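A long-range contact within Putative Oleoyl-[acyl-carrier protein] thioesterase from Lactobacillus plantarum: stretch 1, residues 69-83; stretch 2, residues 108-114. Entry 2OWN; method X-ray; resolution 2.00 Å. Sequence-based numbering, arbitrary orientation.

Stretch 1, residues 69-83: AIDITRMPRQDEVVT
Stretch 2, residues 108-114: QQLAYIT

This contact is a short antiparallel β ladder that ends in a leucine plug, where Leu110 fills the hollow lined by the loop after the first strand and by Val82 of the next. Residues 69-72 and 111-114 run at 170°, axes 4.7 Å apart, with φ/ψ near -120/120 except at Ala111 (-147/151) and Thr114 (-116/151). The register pairs Ala69 with Thr114, Ile70 with Ile113, Asp71 with Tyr112 and Ile72 with Ala111. Hydrogen-bonded pairs alternate with non-bonded ones: Ala69 N to Thr114 O and Thr114 N to Ala69 O are 2.9 Å each, Asp71 N to Tyr112 O 2.8 Å, Tyr112 N to Asp71 O 2.9 Å.

One face carries Ile70, Ile72, Ala111 and Ile113, apolar as burial favours; the isoleucines are all m,t, and Ile70 CG2 meets Ile113 CG1 at 3.9 Å. The other carries Ala69, Thr114 (p) and partly exposed, polar-ended Asp71 (t) and Tyr112 (t, χ2 64°); Ala69 CB sits 3.2 Å from Thr114 OG1.

Of 626 Å² buried, Leu110 (φ/ψ -96/-48; m,t) gives most, 145 Å². Leu110 O accepts from Thr73 N (2.8 Å) and Arg74 N (3.1 Å). Leu110 CD1 lies 3.7 Å from Val82 CG1 and 4.1 Å from Pro76 CG, while CD2 covers one face of the Arg74 guanidinium. Arg74 (p,t,t, χ4 84°) reaches Glu80 (t,t) in a salt bridge, Arg74 NH2 to Glu80 OE2 3.2 Å, so charge pairs beside buried leucine.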

ATOM      1  N   ALA B  69     -14.052 -14.445  -7.091  1.00 34.70           N
ATOM      2  CA  ALA B  69     -15.047 -13.932  -8.054  1.00 34.59           C
ATOM      3  C   ALA B  69     -15.517 -12.637  -7.374  1.00 34.22           C
ATOM      4  O   ALA B  69     -16.027 -12.712  -6.261  1.00 33.40           O
ATOM      5  CB  ALA B  69     -16.186 -14.888  -8.270  1.00 34.42           C
ATOM      6  N   ILE B  70     -15.307 -11.486  -8.015  1.00 35.52           N
ATOM      7  CA  ILE B  70     -15.640 -10.153  -7.463  1.00 35.61           C
ATOM      8  C   ILE B  70     -16.650  -9.462  -8.379  1.00 35.53           C
ATOM      9  O   ILE B  70     -16.377  -9.349  -9.568  1.00 34.64           O
ATOM     10  CB  ILE B  70     -14.371  -9.259  -7.333  1.00 35.72           C
ATOM     11  CG1 ILE B  70     -13.204  -9.995  -6.636  1.00 35.45           C
ATOM     12  CG2 ILE B  70     -14.698  -7.933  -6.610  1.00 38.43           C
ATOM     13  CD1 ILE B  70     -11.926  -9.202  -6.575  1.00 35.61           C
ATOM     14  N   ASP B  71     -17.799  -9.053  -7.824  1.00 35.17           N
ATOM     15  CA  ASP B  71     -18.876  -8.335  -8.521  1.00 35.80           C
ATOM     16  C   ASP B  71     -18.772  -6.910  -7.988  1.00 35.01           C
ATOM     17  O   ASP B  71     -19.072  -6.693  -6.823  1.00 34.35           O
ATOM     18  CB  ASP B  71     -20.239  -8.983  -8.209  1.00 36.63           C
ATOM     19  CG  ASP B  71     -21.435  -8.298  -8.900  1.00 42.54           C
ATOM     20  OD1 ASP B  71     -21.276  -7.423  -9.777  1.00 50.44           O
ATOM     21  OD2 ASP B  71     -22.580  -8.680  -8.568  1.00 54.84           O
ATOM     22  N   ILE B  72     -18.365  -5.958  -8.837  1.00 34.27           N
ATOM     23  CA  ILE B  72     -18.175  -4.546  -8.447  1.00 35.02           C
ATOM     24  C   ILE B  72     -19.272  -3.614  -8.998  1.00 34.42           C
ATOM     25  O   ILE B  72     -19.392  -3.470 -10.213  1.00 34.55           O
ATOM     26  CB  ILE B  72     -16.757  -4.031  -8.883  1.00 35.80           C
ATOM     27  CG1 ILE B  72     -15.647  -4.921  -8.292  1.00 37.42           C
ATOM     28  CG2 ILE B  72     -16.539  -2.563  -8.460  1.00 34.19           C
ATOM     29  CD1 ILE B  72     -14.265  -4.562  -8.717  1.00 37.93           C
ATOM     30  N   THR B  73     -20.061  -3.011  -8.091  1.00 34.21           N
ATOM     31  CA  THR B  73     -21.102  -2.005  -8.419  1.00 34.28           C
ATOM     32  C   THR B  73     -20.318  -0.691  -8.602  1.00 34.41           C
ATOM     33  O   THR B  73     -20.472  -0.000  -9.613  1.00 34.80           O
ATOM     34  CB  THR B  73     -22.193  -1.909  -7.338  1.00 34.47           C
ATOM     35  OG1 THR B  73     -22.862  -3.174  -7.240  1.00 31.66           O
ATOM     36  CG2 THR B  73     -23.219  -0.825  -7.667  1.00 36.78           C
ATOM     37  N   ARG B  74     -19.540  -0.333  -7.580  1.00 35.03           N
ATOM     38  CA  ARG B  74     -18.603   0.813  -7.639  1.00 37.03           C
ATOM     39  C   ARG B  74     -17.513   0.620  -6.588  1.00 35.46           C
ATOM     40  O   ARG B  74     -17.799   0.066  -5.521  1.00 34.93           O
ATOM     41  CB  ARG B  74     -19.256   2.196  -7.495  1.00 37.82           C
ATOM     42  CG  ARG B  74     -19.763   2.619  -6.118  1.00 40.36           C
ATOM     43  CD  ARG B  74     -20.161   4.058  -6.152  1.00 39.95           C
ATOM     44  NE  ARG B  74     -20.571   4.512  -4.830  1.00 39.70           N
ATOM     45  CZ  ARG B  74     -19.770   4.946  -3.847  1.00 40.73           C
ATOM     46  NH1 ARG B  74     -18.431   4.966  -3.961  1.00 39.59           N
ATOM     47  NH2 ARG B  74     -20.334   5.337  -2.696  1.00 36.96           N
HETATM   48  N   MSE B  75     -16.300   1.085  -6.883  1.00 34.10           N
HETATM   49  CA  MSE B  75     -15.181   0.978  -5.944  1.00 34.80           C
HETATM   50  C   MSE B  75     -15.326   2.036  -4.854  1.00 33.98           C
HETATM   51  O   MSE B  75     -15.888   3.112  -5.134  1.00 34.07           O
HETATM   52  CB  MSE B  75     -13.817   1.130  -6.636  1.00 34.87           C
HETATM   53  CG  MSE B  75     -13.533   0.019  -7.633  1.00 36.50           C
HETATM   54 SE   MSE B  75     -13.357  -1.716  -6.751  0.75 44.02          SE
HETATM   55  CE  MSE B  75     -11.535  -1.593  -6.116  1.00 42.52           C
ATOM     56  N   PRO B  76     -14.906   1.714  -3.600  1.00 33.45           N
ATOM     57  CA  PRO B  76     -14.936   2.726  -2.547  1.00 33.94           C
ATOM     58  C   PRO B  76     -14.082   3.975  -2.906  1.00 34.90           C
ATOM     59  O   PRO B  76     -13.037   3.839  -3.555  1.00 34.50           O
ATOM     60  CB  PRO B  76     -14.344   1.983  -1.349  1.00 33.17           C
ATOM     61  CG  PRO B  76     -14.671   0.595  -1.582  1.00 33.07           C
ATOM     62  CD  PRO B  76     -14.474   0.414  -3.036  1.00 33.30           C
ATOM     63  N   ARG B  77     -14.583   5.151  -2.543  1.00 35.34           N
ATOM     64  CA  ARG B  77     -13.933   6.445  -2.802  1.00 36.64           C
ATOM     65  C   ARG B  77     -13.026   6.825  -1.636  1.00 35.07           C
ATOM     66  O   ARG B  77     -13.218   6.325  -0.515  1.00 31.78           O
ATOM     67  CB  ARG B  77     -15.003   7.535  -2.960  1.00 36.30           C
ATOM     68  CG  ARG B  77     -15.932   7.369  -4.173  1.00 42.05           C
ATOM     69  CD  ARG B  77     -17.291   8.062  -3.963  1.00 45.80           C
ATOM     70  NE  ARG B  77     -17.205   9.462  -3.532  1.00 57.00           N
ATOM     71  CZ  ARG B  77     -18.243  10.232  -3.151  1.00 61.80           C
ATOM     72  NH1 ARG B  77     -19.514   9.773  -3.119  1.00 63.18           N
ATOM     73  NH2 ARG B  77     -18.003  11.500  -2.773  1.00 63.10           N
ATOM     74  N   GLN B  78     -12.059   7.721  -1.900  1.00 33.41           N
ATOM     75  CA  GLN B  78     -11.144   8.263  -0.866  1.00 33.09           C
ATOM     76  C   GLN B  78     -11.991   8.948   0.222  1.00 32.36           C
ATOM     77  O   GLN B  78     -12.943   9.667  -0.098  1.00 31.55           O
ATOM     78  CB  GLN B  78     -10.161   9.286  -1.446  1.00 31.61           C
ATOM     79  CG  GLN B  78      -9.162   9.902  -0.456  1.00 34.05           C
ATOM     80  CD  GLN B  78      -8.355  11.045  -1.053  1.00 34.21           C
ATOM     81  OE1 GLN B  78      -8.081  11.067  -2.239  1.00 36.58           O
ATOM     82  NE2 GLN B  78      -7.979  11.997  -0.219  1.00 34.26           N
ATOM     83  N   ASP B  79     -11.638   8.678   1.481  1.00 32.11           N
ATOM     84  CA  ASP B  79     -12.311   9.190   2.702  1.00 32.29           C
ATOM     85  C   ASP B  79     -13.733   8.658   2.976  1.00 32.14           C
ATOM     86  O   ASP B  79     -14.398   9.142   3.905  1.00 30.49           O
ATOM     87  CB  ASP B  79     -12.246  10.742   2.768  1.00 33.24           C
ATOM     88  CG  ASP B  79     -10.822  11.276   2.679  1.00 34.53           C
ATOM     89  OD1 ASP B  79      -9.878  10.532   2.987  1.00 37.40           O
ATOM     90  OD2 ASP B  79     -10.639  12.435   2.270  1.00 42.13           O
ATOM     91  N   GLU B  80     -14.156   7.615   2.243  1.00 32.31           N
ATOM     92  CA  GLU B  80     -15.459   6.996   2.426  1.00 32.94           C
ATOM     93  C   GLU B  80     -15.278   5.973   3.552  1.00 32.77           C
ATOM     94  O   GLU B  80     -14.247   5.276   3.603  1.00 34.46           O
ATOM     95  CB  GLU B  80     -15.938   6.301   1.152  1.00 32.50           C
ATOM     96  CG  GLU B  80     -17.382   5.827   1.218  1.00 33.87           C
ATOM     97  CD  GLU B  80     -17.848   5.044   0.009  1.00 33.44           C
ATOM     98  OE1 GLU B  80     -17.098   4.884  -0.975  1.00 31.59           O
ATOM     99  OE2 GLU B  80     -18.989   4.563   0.072  1.00 39.24           O
ATOM    100  N   VAL B  81     -16.265   5.895   4.442  1.00 31.48           N
ATOM    101  CA  VAL B  81     -16.267   4.943   5.548  1.00 31.76           C
ATOM    102  C   VAL B  81     -17.136   3.809   5.020  1.00 32.04           C
ATOM    103  O   VAL B  81     -18.356   3.990   4.887  1.00 32.14           O
ATOM    104  CB  VAL B  81     -16.779   5.551   6.866  1.00 31.52           C
ATOM    105  CG1 VAL B  81     -16.812   4.507   7.973  1.00 34.19           C
ATOM    106  CG2 VAL B  81     -15.879   6.710   7.286  1.00 31.29           C
ATOM    107  N   VAL B  82     -16.496   2.691   4.657  1.00 30.67           N
ATOM    108  CA  VAL B  82     -17.178   1.484   4.145  1.00 31.40           C
ATOM    109  C   VAL B  82     -17.305   0.433   5.240  1.00 31.81           C
ATOM    110  O   VAL B  82     -16.470   0.389   6.145  1.00 30.90           O
ATOM    111  CB  VAL B  82     -16.467   0.830   2.920  1.00 31.62           C
ATOM    112  CG1 VAL B  82     -16.462   1.791   1.736  1.00 32.63           C
ATOM    113  CG2 VAL B  82     -15.029   0.309   3.257  1.00 30.71           C
ATOM    114  N   THR B  83     -18.341  -0.405   5.121  1.00 32.36           N
ATOM    115  CA  THR B  83     -18.634  -1.508   6.029  1.00 32.58           C
ATOM    116  C   THR B  83     -18.240  -2.791   5.278  1.00 33.51           C
ATOM    117  O   THR B  83     -18.739  -3.011   4.160  1.00 34.08           O
ATOM    118  CB  THR B  83     -20.113  -1.495   6.444  1.00 33.65           C
ATOM    119  OG1 THR B  83     -20.372  -0.286   7.168  1.00 31.86           O
ATOM    120  CG2 THR B  83     -20.470  -2.684   7.332  1.00 34.74           C
ATOM    121  N   GLN B 108     -25.889   0.525   0.950  1.00 39.93           N
ATOM    122  CA  GLN B 108     -25.915   0.069  -0.458  1.00 38.80           C
ATOM    123  C   GLN B 108     -24.635  -0.698  -0.800  1.00 37.13           C
ATOM    124  O   GLN B 108     -23.542  -0.273  -0.404  1.00 35.91           O
ATOM    125  CB  GLN B 108     -26.129   1.235  -1.435  1.00 39.49           C
ATOM    126  CG  GLN B 108     -27.487   1.937  -1.270  1.00 44.07           C
ATOM    127  N   GLN B 109     -24.779  -1.803  -1.544  1.00 35.60           N
ATOM    128  CA  GLN B 109     -23.641  -2.664  -1.928  1.00 35.12           C
ATOM    129  C   GLN B 109     -22.710  -2.016  -2.967  1.00 35.37           C
ATOM    130  O   GLN B 109     -23.156  -1.633  -4.061  1.00 36.15           O
ATOM    131  CB  GLN B 109     -24.118  -4.045  -2.425  1.00 35.29           C
ATOM    132  CG  GLN B 109     -23.029  -5.029  -2.896  1.00 35.07           C
ATOM    133  CD  GLN B 109     -23.603  -6.382  -3.272  1.00 35.16           C
ATOM    134  OE1 GLN B 109     -24.187  -7.056  -2.442  1.00 33.38           O
ATOM    135  NE2 GLN B 109     -23.370  -6.813  -4.510  1.00 30.91           N
ATOM    136  N   LEU B 110     -21.420  -1.967  -2.616  1.00 33.84           N
ATOM    137  CA  LEU B 110     -20.334  -1.445  -3.450  1.00 33.99           C
ATOM    138  C   LEU B 110     -19.654  -2.609  -4.179  1.00 33.52           C
ATOM    139  O   LEU B 110     -19.389  -2.514  -5.389  1.00 31.94           O
ATOM    140  CB  LEU B 110     -19.322  -0.658  -2.598  1.00 33.88           C
ATOM    141  CG  LEU B 110     -19.836   0.581  -1.863  1.00 35.29           C
ATOM    142  CD1 LEU B 110     -18.680   1.247  -1.132  1.00 33.96           C
ATOM    143  CD2 LEU B 110     -20.495   1.589  -2.797  1.00 39.88           C
ATOM    144  N   ALA B 111     -19.328  -3.675  -3.429  1.00 32.44           N
ATOM    145  CA  ALA B 111     -18.713  -4.897  -3.976  1.00 31.36           C
ATOM    146  C   ALA B 111     -19.158  -6.167  -3.233  1.00 30.35           C
ATOM    147  O   ALA B 111     -19.515  -6.107  -2.052  1.00 29.87           O
ATOM    148  CB  ALA B 111     -17.190  -4.786  -3.996  1.00 29.92           C
ATOM    149  N   TYR B 112     -19.172  -7.284  -3.969  1.00 30.34           N
ATOM    150  CA  TYR B 112     -19.540  -8.629  -3.476  1.00 30.07           C
ATOM    151  C   TYR B 112     -18.465  -9.599  -3.969  1.00 29.66           C
ATOM    152  O   TYR B 112     -18.266  -9.718  -5.189  1.00 27.59           O
ATOM    153  CB  TYR B 112     -20.943  -9.011  -3.945  1.00 30.60           C
ATOM    154  CG  TYR B 112     -21.331 -10.459  -3.718  1.00 32.29           C
ATOM    155  CD1 TYR B 112     -21.441 -10.981  -2.410  1.00 33.33           C
ATOM    156  CD2 TYR B 112     -21.632 -11.315  -4.810  1.00 33.37           C
ATOM    157  CE1 TYR B 112     -21.819 -12.341  -2.188  1.00 34.67           C
ATOM    158  CE2 TYR B 112     -22.018 -12.681  -4.599  1.00 31.68           C
ATOM    159  CZ  TYR B 112     -22.108 -13.174  -3.287  1.00 33.25           C
ATOM    160  OH  TYR B 112     -22.469 -14.475  -3.072  1.00 34.57           O
ATOM    161  N   ILE B 113     -17.788 -10.257  -3.020  1.00 30.38           N
ATOM    162  CA  ILE B 113     -16.705 -11.197  -3.282  1.00 30.68           C
ATOM    163  C   ILE B 113     -17.070 -12.598  -2.799  1.00 30.38           C
ATOM    164  O   ILE B 113     -17.586 -12.746  -1.685  1.00 30.53           O
ATOM    165  CB  ILE B 113     -15.378 -10.769  -2.587  1.00 30.12           C
ATOM    166  CG1 ILE B 113     -14.982  -9.325  -2.961  1.00 32.33           C
ATOM    167  CG2 ILE B 113     -14.234 -11.753  -2.913  1.00 30.71           C
ATOM    168  CD1 ILE B 113     -13.694  -8.826  -2.294  1.00 31.06           C
ATOM    169  N   THR B 114     -16.869 -13.586  -3.678  1.00 30.48           N
ATOM    170  CA  THR B 114     -17.030 -15.018  -3.375  1.00 30.72           C
ATOM    171  C   THR B 114     -15.619 -15.601  -3.541  1.00 29.56           C
ATOM    172  O   THR B 114     -14.818 -15.071  -4.331  1.00 30.07           O
ATOM    173  CB  THR B 114     -18.077 -15.749  -4.251  1.00 31.58           C
ATOM    174  OG1 THR B 114     -17.694 -15.735  -5.630  1.00 31.52           O
ATOM    175  CG2 THR B 114     -19.446 -15.110  -4.092  1.00 34.85           C
TER
HETATM  176  O   HOH W   1     -18.691 -12.229  -6.460  1.00 32.76           O
HETATM  177  O   HOH W   2     -21.433  -5.523  -5.992  1.00 35.10           O